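Local coordinates for protein leucine--tRNA ligase (Agrobacterium radiobacter, PDB 5AH5) that probably catalyses the ATP-dependent joining of leucine to tRNA(Leu), with release of AMP and diphosphate, as an aminoacyl-tRNA synthetase, at residues B[7-12]-B[719-724]; B[197-202]-B[551-556]. All blocks are in the same frame, centred on the assembly; numbering follows the deposited sequence.

Contact 1. Residues B[7-12]-B[719-724]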
loop_
_atom_site.group_PDB
_atom_site.type_symbol
_atom_site.label_atom_id
_atom_site.label_comp_id
_atom_site.label_asym_id
_atom_site.label_seq_id
_atom_site.Cartn_x
_atom_site.Cartn_y
_atom_site.Cartn_z
ATOM N N SER B 7 -26.861 -20.418 8.837
ATOM C CA SER B 7 -26.743 -21.539 7.923
ATOM C C SER B 7 -26.619 -21.090 6.488
ATOM O O SER B 7 -25.951 -21.770 5.719
ATOM C CB SER B 7 -27.899 -22.531 8.111
ATOM O OG SER B 7 -29.141 -21.881 8.093
ATOM N N ARG B 8 -27.213 -19.947 6.112
ATOM C CA ARG B 8 -27.326 -19.624 4.688
ATOM C C ARG B 8 -26.077 -19.044 4.113
ATOM O O ARG B 8 -25.780 -19.295 2.939
ATOM C CB ARG B 8 -28.573 -18.750 4.393
ATOM C CG ARG B 8 -29.913 -19.486 4.653
ATOM C CD ARG B 8 -30.133 -20.795 3.876
ATOM N NE ARG B 8 -30.442 -20.521 2.486
ATOM C CZ ARG B 8 -30.663 -21.429 1.515
ATOM N NH1 ARG B 8 -30.585 -22.713 1.718
ATOM N NH2 ARG B 8 -30.961 -21.012 0.278
ATOM N N ASP B 9 -25.334 -18.264 4.893
ATOM C CA ASP B 9 -24.042 -17.722 4.410
ATOM C C ASP B 9 -23.172 -18.875 3.905
ATOM O O ASP B 9 -22.632 -18.836 2.774
ATOM C CB ASP B 9 -23.281 -16.931 5.517
ATOM C CG ASP B 9 -23.894 -15.557 5.806
ATOM O OD1 ASP B 9 -24.891 -15.179 5.160
ATOM O OD2 ASP B 9 -23.419 -14.848 6.700
ATOM N N ALA B 10 -23.063 -19.928 4.728
ATOM C CA ALA B 10 -22.251 -21.121 4.371
ATOM C C ALA B 10 -22.799 -21.841 3.148
ATOM O O ALA B 10 -22.034 -22.302 2.249
ATOM C CB ALA B 10 -22.210 -22.074 5.559
ATOM N N PHE B 11 -24.126 -21.950 3.090
ATOM C CA PHE B 11 -24.785 -22.557 1.932
ATOM C C PHE B 11 -24.353 -21.870 0.622
ATOM O O PHE B 11 -23.900 -22.553 -0.341
ATOM C CB PHE B 11 -26.311 -22.550 2.117
ATOM C CG PHE B 11 -27.067 -23.085 0.937
ATOM C CD1 PHE B 11 -27.342 -24.452 0.838
ATOM C CD2 PHE B 11 -27.512 -22.236 -0.067
ATOM C CE1 PHE B 11 -28.026 -24.959 -0.259
ATOM C CE2 PHE B 11 -28.204 -22.728 -1.164
ATOM C CZ PHE B 11 -28.471 -24.095 -1.265
ATOM N N TRP B 12 -24.424 -20.533 0.600
ATOM C CA TRP B 12 -24.054 -19.756 -0.618
ATOM C C TRP B 12 -22.578 -19.801 -0.898
ATOM O O TRP B 12 -22.174 -19.870 -2.059
ATOM C CB TRP B 12 -24.614 -18.274 -0.595
ATOM C CG TRP B 12 -26.119 -18.322 -0.662
ATOM C CD1 TRP B 12 -26.996 -18.022 0.327
ATOM C CD2 TRP B 12 -26.888 -18.905 -1.714
ATOM N NE1 TRP B 12 -28.281 -18.307 -0.070
ATOM C CE2 TRP B 12 -28.242 -18.839 -1.326
ATOM C CE3 TRP B 12 -26.570 -19.383 -2.993
ATOM C CZ2 TRP B 12 -29.287 -19.272 -2.154
ATOM C CZ3 TRP B 12 -27.626 -19.831 -3.838
ATOM C CH2 TRP B 12 -28.954 -19.778 -3.396
ATOM N N ALA B 719 -23.314 -7.185 -0.599
ATOM C CA ALA B 719 -24.039 -8.106 0.275
ATOM C C ALA B 719 -24.338 -9.387 -0.505
ATOM O O ALA B 719 -25.488 -9.741 -0.789
ATOM C CB ALA B 719 -25.301 -7.506 0.840
ATOM N N PRO B 720 -23.276 -10.144 -0.823
ATOM C CA PRO B 720 -23.372 -11.277 -1.762
ATOM C C PRO B 720 -24.220 -12.442 -1.368
ATOM O O PRO B 720 -24.819 -13.075 -2.239
ATOM C CB PRO B 720 -21.883 -11.713 -1.951
ATOM C CG PRO B 720 -21.224 -11.283 -0.719
ATOM C CD PRO B 720 -21.876 -9.899 -0.470
ATOM N N HIS B 721 -24.316 -12.719 -0.085
ATOM C CA HIS B 721 -25.056 -13.888 0.406
ATOM C C HIS B 721 -26.572 -13.684 0.362
ATOM O O HIS B 721 -27.342 -14.526 -0.141
ATOM C CB HIS B 721 -24.669 -14.241 1.879
ATOM C CG HIS B 721 -23.185 -14.388 2.107
ATOM N ND1 HIS B 721 -22.356 -13.313 2.361
ATOM C CD2 HIS B 721 -22.401 -15.494 2.142
ATOM C CE1 HIS B 721 -21.128 -13.756 2.548
ATOM N NE2 HIS B 721 -21.120 -15.068 2.374
ATOM N N ILE B 722 -26.998 -12.579 0.967
ATOM C CA ILE B 722 -28.402 -12.169 0.924
ATOM C C ILE B 722 -28.859 -12.003 -0.519
ATOM O O ILE B 722 -29.978 -12.285 -0.870
ATOM C CB ILE B 722 -28.585 -10.826 1.690
ATOM C CG1 ILE B 722 -28.957 -11.136 3.140
ATOM C CG2 ILE B 722 -29.646 -9.929 1.062
ATOM C CD1 ILE B 722 -28.539 -10.061 4.148
ATOM N N SER B 723 -27.992 -11.518 -1.354
ATOM C CA SER B 723 -28.337 -11.352 -2.762
ATOM C C SER B 723 -28.638 -12.655 -3.478
ATOM O O SER B 723 -29.584 -12.701 -4.274
ATOM C CB SER B 723 -27.254 -10.592 -3.476
ATOM O OG SER B 723 -27.225 -9.272 -2.968
ATOM N N GLU B 724 -27.840 -13.702 -3.204
ATOM C CA GLU B 724 -28.101 -15.007 -3.749
ATOM C C GLU B 724 -29.399 -15.503 -3.192
ATOM O O GLU B 724 -30.172 -16.095 -3.928
ATOM C CB GLU B 724 -26.986 -16.051 -3.426
ATOM C CG GLU B 724 -25.640 -15.784 -4.067
ATOM C CD GLU B 724 -25.603 -15.847 -5.595
ATOM O OE1 GLU B 724 -26.618 -16.245 -6.170
ATOM O OE2 GLU B 724 -24.581 -15.406 -6.238
#

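Contact 2. Residues B[197-202]-B[551-556]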
loop_
_atom_site.group_PDB
_atom_site.type_symbol
_atom_site.label_atom_id
_atom_site.label_comp_id
_atom_site.label_asym_id
_atom_site.label_seq_id
_atom_site.Cartn_x
_atom_site.Cartn_y
_atom_site.Cartn_z
ATOM N N ALA B 197 18.042 4.628 -6.560
ATOM C CA ALA B 197 17.333 5.689 -5.859
ATOM C C ALA B 197 16.806 6.776 -6.796
ATOM O O ALA B 197 15.733 7.328 -6.548
ATOM C CB ALA B 197 18.205 6.314 -4.791
ATOM N N ASP B 198 17.565 7.091 -7.833
ATOM C CA ASP B 198 17.112 8.027 -8.840
ATOM C C ASP B 198 15.835 7.573 -9.570
ATOM O O ASP B 198 14.936 8.363 -9.786
ATOM C CB ASP B 198 18.220 8.280 -9.882
ATOM C CG ASP B 198 19.245 9.320 -9.430
ATOM O OD1 ASP B 198 19.027 10.076 -8.447
ATOM O OD2 ASP B 198 20.267 9.401 -10.123
ATOM N N ARG B 199 15.785 6.312 -9.979
ATOM C CA ARG B 199 14.596 5.773 -10.591
ATOM C C ARG B 199 13.387 5.649 -9.678
ATOM O O ARG B 199 12.257 5.817 -10.142
ATOM C CB ARG B 199 14.876 4.419 -11.111
ATOM C CG ARG B 199 15.705 4.392 -12.360
ATOM C CD ARG B 199 15.297 3.146 -13.107
ATOM N NE ARG B 199 16.314 2.168 -13.147
ATOM C CZ ARG B 199 16.111 0.882 -13.405
ATOM N NH1 ARG B 199 14.888 0.354 -13.568
ATOM N NH2 ARG B 199 17.188 0.102 -13.439
ATOM N N LEU B 200 13.626 5.300 -8.417
ATOM C CA LEU B 200 12.594 5.302 -7.403
ATOM C C LEU B 200 11.998 6.720 -7.211
ATOM O O LEU B 200 10.791 6.888 -7.063
ATOM C CB LEU B 200 13.167 4.795 -6.066
ATOM C CG LEU B 200 13.501 3.298 -6.027
ATOM C CD1 LEU B 200 14.280 2.961 -4.747
ATOM C CD2 LEU B 200 12.230 2.442 -6.189
ATOM N N LEU B 201 12.853 7.724 -7.221
ATOM C CA LEU B 201 12.441 9.097 -6.999
ATOM C C LEU B 201 11.728 9.659 -8.244
ATOM O O LEU B 201 10.599 10.079 -8.149
ATOM C CB LEU B 201 13.669 9.935 -6.637
ATOM C CG LEU B 201 13.463 11.389 -6.264
ATOM C CD1 LEU B 201 12.382 11.553 -5.195
ATOM C CD2 LEU B 201 14.789 11.972 -5.805
ATOM N N ASP B 202 12.368 9.595 -9.412
ATOM C CA ASP B 202 11.780 10.125 -10.649
ATOM C C ASP B 202 10.520 9.380 -11.157
ATOM O O ASP B 202 9.646 10.011 -11.796
ATOM C CB ASP B 202 12.833 10.175 -11.768
ATOM C CG ASP B 202 14.098 11.024 -11.396
ATOM O OD1 ASP B 202 14.073 11.783 -10.399
ATOM O OD2 ASP B 202 15.127 10.899 -12.113
ATOM N N GLU B 551 8.570 -7.673 -17.483
ATOM C CA GLU B 551 8.746 -6.585 -18.475
ATOM C C GLU B 551 8.167 -5.235 -18.045
ATOM O O GLU B 551 8.150 -4.289 -18.831
ATOM C CB GLU B 551 8.182 -7.030 -19.834
ATOM C CG GLU B 551 9.177 -7.911 -20.629
ATOM C CD GLU B 551 8.564 -8.745 -21.777
ATOM O OE1 GLU B 551 7.332 -8.686 -22.045
ATOM O OE2 GLU B 551 9.330 -9.483 -22.432
ATOM N N PHE B 552 7.741 -5.128 -16.795
ATOM C CA PHE B 552 7.140 -3.887 -16.275
ATOM C C PHE B 552 7.979 -3.425 -15.112
ATOM O O PHE B 552 8.738 -4.202 -14.532
ATOM C CB PHE B 552 5.665 -4.088 -15.892
ATOM C CG PHE B 552 5.445 -5.209 -14.938
ATOM C CD1 PHE B 552 5.304 -6.513 -15.400
ATOM C CD2 PHE B 552 5.463 -4.975 -13.568
ATOM C CE1 PHE B 552 5.101 -7.555 -14.521
ATOM C CE2 PHE B 552 5.320 -6.022 -12.682
ATOM C CZ PHE B 552 5.136 -7.318 -13.154
ATOM N N ASP B 553 7.844 -2.162 -14.776
ATOM C CA ASP B 553 8.799 -1.454 -13.945
ATOM C C ASP B 553 8.189 -0.974 -12.653
ATOM O O ASP B 553 8.896 -0.406 -11.822
ATOM C CB ASP B 553 9.323 -0.230 -14.738
ATOM C CG ASP B 553 10.698 0.213 -14.294
ATOM O OD1 ASP B 553 11.620 -0.634 -14.313
ATOM O OD2 ASP B 553 10.890 1.384 -13.952
ATOM N N GLU B 554 6.881 -1.158 -12.482
ATOM C CA GLU B 554 6.181 -0.684 -11.288
ATOM C C GLU B 554 5.184 -1.714 -10.931
ATOM O O GLU B 554 4.498 -2.173 -11.818
ATOM C CB GLU B 554 5.442 0.656 -11.508
ATOM C CG GLU B 554 6.395 1.831 -11.503
ATOM C CD GLU B 554 6.885 2.251 -10.113
ATOM O OE1 GLU B 554 6.268 1.918 -9.058
ATOM O OE2 GLU B 554 7.892 2.970 -10.080
ATOM N N PRO B 555 5.112 -2.103 -9.638
ATOM C CA PRO B 555 4.270 -3.227 -9.270
ATOM C C PRO B 555 2.802 -2.958 -9.250
ATOM O O PRO B 555 2.036 -3.901 -9.430
ATOM C CB PRO B 555 4.719 -3.524 -7.818
ATOM C CG PRO B 555 5.287 -2.226 -7.347
ATOM C CD PRO B 555 5.983 -1.706 -8.537
ATOM N N PHE B 556 2.406 -1.732 -8.873
ATOM C CA PHE B 556 1.009 -1.463 -8.527
ATOM C C PHE B 556 0.525 -0.167 -9.265
ATOM O O PHE B 556 1.119 0.891 -9.126
ATOM C CB PHE B 556 0.833 -1.316 -7.010
ATOM C CG PHE B 556 1.557 -2.374 -6.173
ATOM C CD1 PHE B 556 1.184 -3.697 -6.230
ATOM C CD2 PHE B 556 2.545 -2.001 -5.238
ATOM C CE1 PHE B 556 1.854 -4.662 -5.445
ATOM C CE2 PHE B 556 3.176 -2.950 -4.432
ATOM C CZ PHE B 556 2.855 -4.294 -4.585
#

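Contact 1. Residues B[7-12]-B[719-724]
Trp12 lays one face of its indole against the aliphatic root of Glu724. The CB of Glu724 sits 3.5 Å from the centroid of the Trp12 six-membered ring and 22° off its normal, a CH-pi contact over the face. Phe11 backs the opposite face with its CD2, so the indole is held between a methylene and a phenyl edge atom. The helix backbone holds the Glu724 CB over the ring, and the bend at chi2 (-65°) swings only the carboxylate away, to the backbone N-H groups of Val736 and Ala737 and to NE1 of Trp16. At the pyrrole side, the Trp12 CD1 lies 3.5 Å from the carbonyl O of His721, which approaches obliquely; the indole NE1 is hydrogen-bonded to Glu725.

One turn earlier, Asp9 meets His721. The carboxyl carbon CG of Asp9 stands over a face of the imidazole, displaced toward its rim, with the two planes 36° apart. The Asp9 OD1 rests 3.4 Å from the His721 CB, and the backbone O of Asp9 lies 3.4 Å from the His721 CD2. Two oxygens of Asp9 thus pack against carbon atoms of His721, with no hydrogen bond between the pair. Their polar ends look elsewhere: Asp9 to Tyr3 OH and the backbone N of Ala592, His721 ND1 to Asp593.

Helix 7-12 crosses helix 720-724 almost perpendicularly, their axes 9.2 Å apart, joining the N-terminal helix to the helical anticodon-binding domain, with helix 592-601 as a third party. With no hydrogen bond passing directly between the two segments, cohesion across them comes mainly from van der Waals and CH-pi packing, perhaps with some electrostatic share from Asp9 near His721, while the buried carboxylates of Asp9 and Glu724 are satisfied by neighbouring residues.

Contact 2. Residues B[197-202]-B[551-556]
Arg199 reaches from helix 197-202 to Asp553 in a single, long salt bridge, with NH1 of Arg199 3.5 Å from OD1 of Asp553. The carboxylate oxygen comes to the edge of the guanidinium, near its plane, and the two flat groups are only 10° from coplanar although the side chains themselves cross at about a right angle. The other carboxylate oxygen is farther off, 4.1 Å from Asp553 OD2 to Arg199 NH1, so the pairing is lopsided rather than a symmetrical two-pronged bridge. A bend at chi3 (-112°) carries the arginine NE alongside, no closer to the carboxylate than CD is, and the guanidinium beyond it then turns NH1 to OD1.

This is the loose side: both residues are partly exposed, the two segments bury just 74 Å² between them, and both side chains have further partners on helix 533-546. Arg199 NH2 forms a salt bridge with Asp546, while OD1 of Asp553 is hydrogen-bonded to His545 ND1. That helix belongs to the beta-alpha-beta crossover linking parallel strands 520-524 and 556-560 of the Rossmann-type catalytic fold, and the loop bearing Asp553 is the return from the helix into strand 556-560, at the margin of the sheet.

The closer part lies where Lys542 of the same helix enters: it touches the side chain of Arg199 and pairs through NZ with OD2 of Asp553, bringing the crossover helix into contact with both ends of the long bridge. Leu200, buried beside the arginine, also packs on Lys542 and on Ile222 of helix 212-222.

Overall arrangement
Contact 1 is buried and contact 2 lies at the surface, with their centres about 42 Å apart and their nearest atoms about 24 Å apart. They share no helix or strand. Contact 1 sets two helices from distant parts of the chain against each other, the N-terminal one and one of the anticodon-binding domain, through an indole against a methylene and a carboxylate over an imidazole, with the charged groups bonded to outside residues. Contact 2 spans a short helix and a loop at the edge of the catalytic fold through one stretched ion pair within a wider charge network. In each, a third helix supplies polar partners: 592-601 in the first, 533-546 in the second.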